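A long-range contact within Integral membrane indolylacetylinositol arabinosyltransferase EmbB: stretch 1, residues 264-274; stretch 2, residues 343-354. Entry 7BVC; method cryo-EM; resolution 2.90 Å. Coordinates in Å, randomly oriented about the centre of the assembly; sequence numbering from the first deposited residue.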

# COMPACT_ATOMS: atom_id res chain seq x y z
N ALA B 264 -0.34 17.62 41.70
CA ALA B 264 -0.41 16.17 41.63
C ALA B 264 -0.15 15.63 40.23
O ALA B 264 -0.01 14.42 40.07
N VAL B 265 -0.08 16.50 39.23
CA VAL B 265 0.21 16.05 37.87
C VAL B 265 1.71 15.88 37.68
O VAL B 265 2.15 15.02 36.90
N ASP B 266 2.52 16.68 38.38
CA ASP B 266 3.97 16.58 38.24
C ASP B 266 4.48 15.23 38.70
O ASP B 266 5.28 14.59 38.00
N GLY B 267 4.03 14.77 39.87
CA GLY B 267 4.43 13.46 40.34
C GLY B 267 4.01 12.36 39.38
O GLY B 267 4.79 11.46 39.08
N VAL B 268 2.77 12.43 38.90
CA VAL B 268 2.27 11.40 37.99
C VAL B 268 3.12 11.33 36.73
O VAL B 268 3.58 10.26 36.33
N VAL B 269 3.37 12.48 36.10
CA VAL B 269 4.13 12.50 34.85
C VAL B 269 5.56 12.03 35.09
O VAL B 269 6.08 11.17 34.35
N VAL B 270 6.22 12.57 36.11
CA VAL B 270 7.62 12.24 36.36
C VAL B 270 7.77 10.75 36.67
O VAL B 270 8.62 10.07 36.09
N GLY B 271 6.95 10.23 37.58
CA GLY B 271 7.04 8.83 37.95
C GLY B 271 6.45 7.86 36.95
O GLY B 271 6.67 6.66 37.08
N GLY B 272 5.70 8.35 35.97
CA GLY B 272 5.20 7.47 34.93
C GLY B 272 6.12 7.46 33.74
O GLY B 272 6.04 6.57 32.89
N MET B 273 6.99 8.46 33.65
CA MET B 273 8.04 8.42 32.64
C MET B 273 9.31 7.75 33.15
O MET B 273 9.98 7.06 32.38
N ALA B 274 9.64 7.91 34.43
CA ALA B 274 10.85 7.32 34.97
C ALA B 274 10.77 5.81 35.12
O ALA B 274 11.80 5.17 35.33
N CYS B 343 15.34 15.08 27.98
CA CYS B 343 14.48 15.86 27.10
C CYS B 343 13.01 15.77 27.51
O CYS B 343 12.29 16.77 27.43
N ALA B 344 12.56 14.60 27.96
CA ALA B 344 11.18 14.47 28.41
C ALA B 344 10.92 15.34 29.64
O ALA B 344 9.90 16.02 29.73
N LEU B 345 11.85 15.32 30.59
CA LEU B 345 11.71 16.17 31.77
C LEU B 345 11.70 17.64 31.40
O LEU B 345 10.92 18.43 31.94
N ILE B 346 12.56 18.03 30.45
CA ILE B 346 12.61 19.43 30.03
C ILE B 346 11.31 19.85 29.35
O ILE B 346 10.78 20.94 29.59
N CYS B 347 10.77 18.99 28.47
CA CYS B 347 9.51 19.31 27.82
C CYS B 347 8.37 19.42 28.82
O CYS B 347 7.52 20.30 28.69
N TRP B 348 8.34 18.54 29.83
CA TRP B 348 7.28 18.68 30.83
C TRP B 348 7.43 19.98 31.60
O TRP B 348 6.44 20.69 31.82
N LEU B 349 8.65 20.31 32.03
CA LEU B 349 8.89 21.56 32.74
C LEU B 349 8.40 22.76 31.93
O LEU B 349 7.64 23.60 32.43
N LEU B 350 8.83 22.84 30.67
CA LEU B 350 8.46 23.98 29.84
C LEU B 350 6.96 24.01 29.58
O LEU B 350 6.32 25.05 29.76
N LEU B 351 6.38 22.88 29.19
CA LEU B 351 4.96 22.84 28.87
C LEU B 351 4.11 23.21 30.08
O LEU B 351 3.04 23.81 29.93
N SER B 352 4.56 22.87 31.28
CA SER B 352 3.76 23.14 32.46
C SER B 352 3.96 24.54 33.02
O SER B 352 3.03 25.09 33.63
N ARG B 353 5.14 25.15 32.84
CA ARG B 353 5.41 26.42 33.50
C ARG B 353 5.71 27.58 32.56
O ARG B 353 6.04 28.67 33.05
N GLU B 354 5.63 27.40 31.25
CA GLU B 354 5.84 28.52 30.34
C GLU B 354 4.74 28.65 29.30
O GLU B 354 4.39 29.77 28.92

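This is a nearly antiparallel helix-helix contact of modest area, in which apolar side chains packed around one tryptophan give way at one end to an aspartate-arginine salt bridge. The helix axes run at 165° and approach to 10.9 Å. That spacing is wide enough for side chains, not backbone, to fill the gap. The two stretches together bury 378 Å².

Trp348 is the centre of the contact and gives up the largest area, 102 Å². Its CB points toward the first stretch, and chi1 is t (172°), with chi2 at -124°. Three residues of stretch 1 meet the indole. Val269, also pointing toward the partner with chi1 t, lies over one face. Val269 CG1 is 4.0 Å from Trp348 CG and 4.1 Å from the centroid of the five-membered ring, only 13° off the ring normal, which makes a CH-pi contact. Val265, one helical turn earlier, is again t and points toward the other stretch. Val265 CG1 comes within 3.8 Å of Trp348 CH2, at the six-membered end of the indole. Asp266 approaches the ring edge, where the indole nitrogen offers its proton. Trp348 NE1 donates to Asp266 OD1 at 2.7 Å, but the angle of 129° makes this a weak hydrogen bond.

Asp266 leaves its helix sideways, yet its end comes nearer to stretch 2. Chi1 is m (-72°) and chi2 is -36°. Across the contact the carboxylate meets two partners, one with each oxygen; OD2 also has a hydrogen bond just outside the stretches. While OD1 takes the indole, Asp266 OD2 accepts from Arg353 NH2 at 2.7 Å with an angle of 165°, as part of a salt bridge. OD2 lies near the guanidinium plane, at its edge. Arg353 also starts sideways, with chi1 m, chi2 off-well at 147° and chi3 t; the end of the chain brings the charge to Asp266. Within stretch 2, Arg353 NH1 donates to Ser352 OG at a very short 2.4 Å.

Toward the other end of the contact the packing is lighter and apolar. Met273 points toward stretch 2 with rotamers t, p, t. Met273 CG rests 4.2 Å from Ala344 CB, and the small alanine side chain also points toward its partner. Val270 (t) and Leu345 (m, t) both leave their helices sideways, although the end of Leu345 comes nearer. Val270 CG2 and Leu345 CD2 are 4.3 Å apart, a looser contact between two exposed residues.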

# COMPACT_ATOMS: atom_id res chain seq x y z
CB ALA B 264 -1.78 15.69 42.11
CB VAL B 265 -0.38 17.03 36.85
CG1 VAL B 265 -0.13 16.56 35.43
CG2 VAL B 265 -1.87 17.22 37.10
CB ASP B 266 4.64 17.70 39.03
CG ASP B 266 4.46 19.06 38.39
OD1 ASP B 266 4.44 19.14 37.15
OD2 ASP B 266 4.32 20.05 39.14
CB VAL B 268 0.79 11.65 37.65
CG1 VAL B 268 0.37 10.84 36.44
CG2 VAL B 268 -0.09 11.31 38.85
CB VAL B 269 4.09 13.89 34.21
CG1 VAL B 269 4.99 13.94 32.99
CG2 VAL B 269 2.67 14.25 33.82
CB VAL B 270 8.19 13.11 37.49
CG1 VAL B 270 9.49 12.53 38.00
CG2 VAL B 270 8.39 14.53 37.00
CB MET B 273 8.36 9.84 32.15
CG MET B 273 9.39 9.87 31.03
SD MET B 273 8.92 8.81 29.65
CE MET B 273 10.49 8.61 28.82
CB ALA B 274 11.18 7.94 36.33
CB CYS B 343 14.65 15.41 25.65
SG CYS B 343 16.15 16.04 24.85
CB ALA B 344 10.85 13.01 28.70
CB LEU B 345 12.82 15.87 32.78
CG LEU B 345 12.83 14.46 33.38
CD1 LEU B 345 13.95 14.31 34.38
CD2 LEU B 345 11.49 14.14 34.02
CB ILE B 346 13.83 19.68 29.12
CG1 ILE B 346 15.11 19.68 29.95
CG2 ILE B 346 13.68 20.99 28.37
CD1 ILE B 346 16.36 19.88 29.13
CB CYS B 347 9.17 18.28 26.74
SG CYS B 347 10.43 18.04 25.48
CB TRP B 348 7.27 17.49 31.79
CG TRP B 348 6.31 17.71 32.93
CD1 TRP B 348 6.61 17.66 34.27
CD2 TRP B 348 4.91 18.02 32.85
NE1 TRP B 348 5.48 17.92 35.01
CE2 TRP B 348 4.43 18.14 34.16
CE3 TRP B 348 4.03 18.20 31.78
CZ2 TRP B 348 3.10 18.44 34.44
CZ3 TRP B 348 2.71 18.50 32.06
CH2 TRP B 348 2.26 18.61 33.38
CB LEU B 349 10.37 21.71 33.07
CG LEU B 349 10.81 23.01 33.75
CD1 LEU B 349 10.31 23.06 35.18
CD2 LEU B 349 12.32 23.15 33.69
CB LEU B 350 9.23 23.94 28.52
CG LEU B 350 10.73 24.22 28.61
CD1 LEU B 350 11.36 24.28 27.24
CD2 LEU B 350 10.99 25.50 29.38
CB LEU B 351 4.59 21.44 28.37
CG LEU B 351 3.16 21.25 27.86
CD1 LEU B 351 2.98 21.98 26.56
CD2 LEU B 351 2.86 19.77 27.70
CB SER B 352 4.06 22.11 33.55
OG SER B 352 5.36 22.29 34.08
CB ARG B 353 6.56 26.25 34.50
CG ARG B 353 6.10 25.67 35.82
CD ARG B 353 7.16 24.80 36.45
NE ARG B 353 6.66 24.12 37.64
CZ ARG B 353 5.98 22.99 37.63
NH1 ARG B 353 5.71 22.39 36.47
NH2 ARG B 353 5.56 22.45 38.76
CB GLU B 354 7.20 28.38 29.64
CG GLU B 354 8.39 28.46 30.58
CD GLU B 354 8.56 29.83 31.20
OE1 GLU B 354 8.28 30.83 30.52
OE2 GLU B 354 8.96 29.90 32.38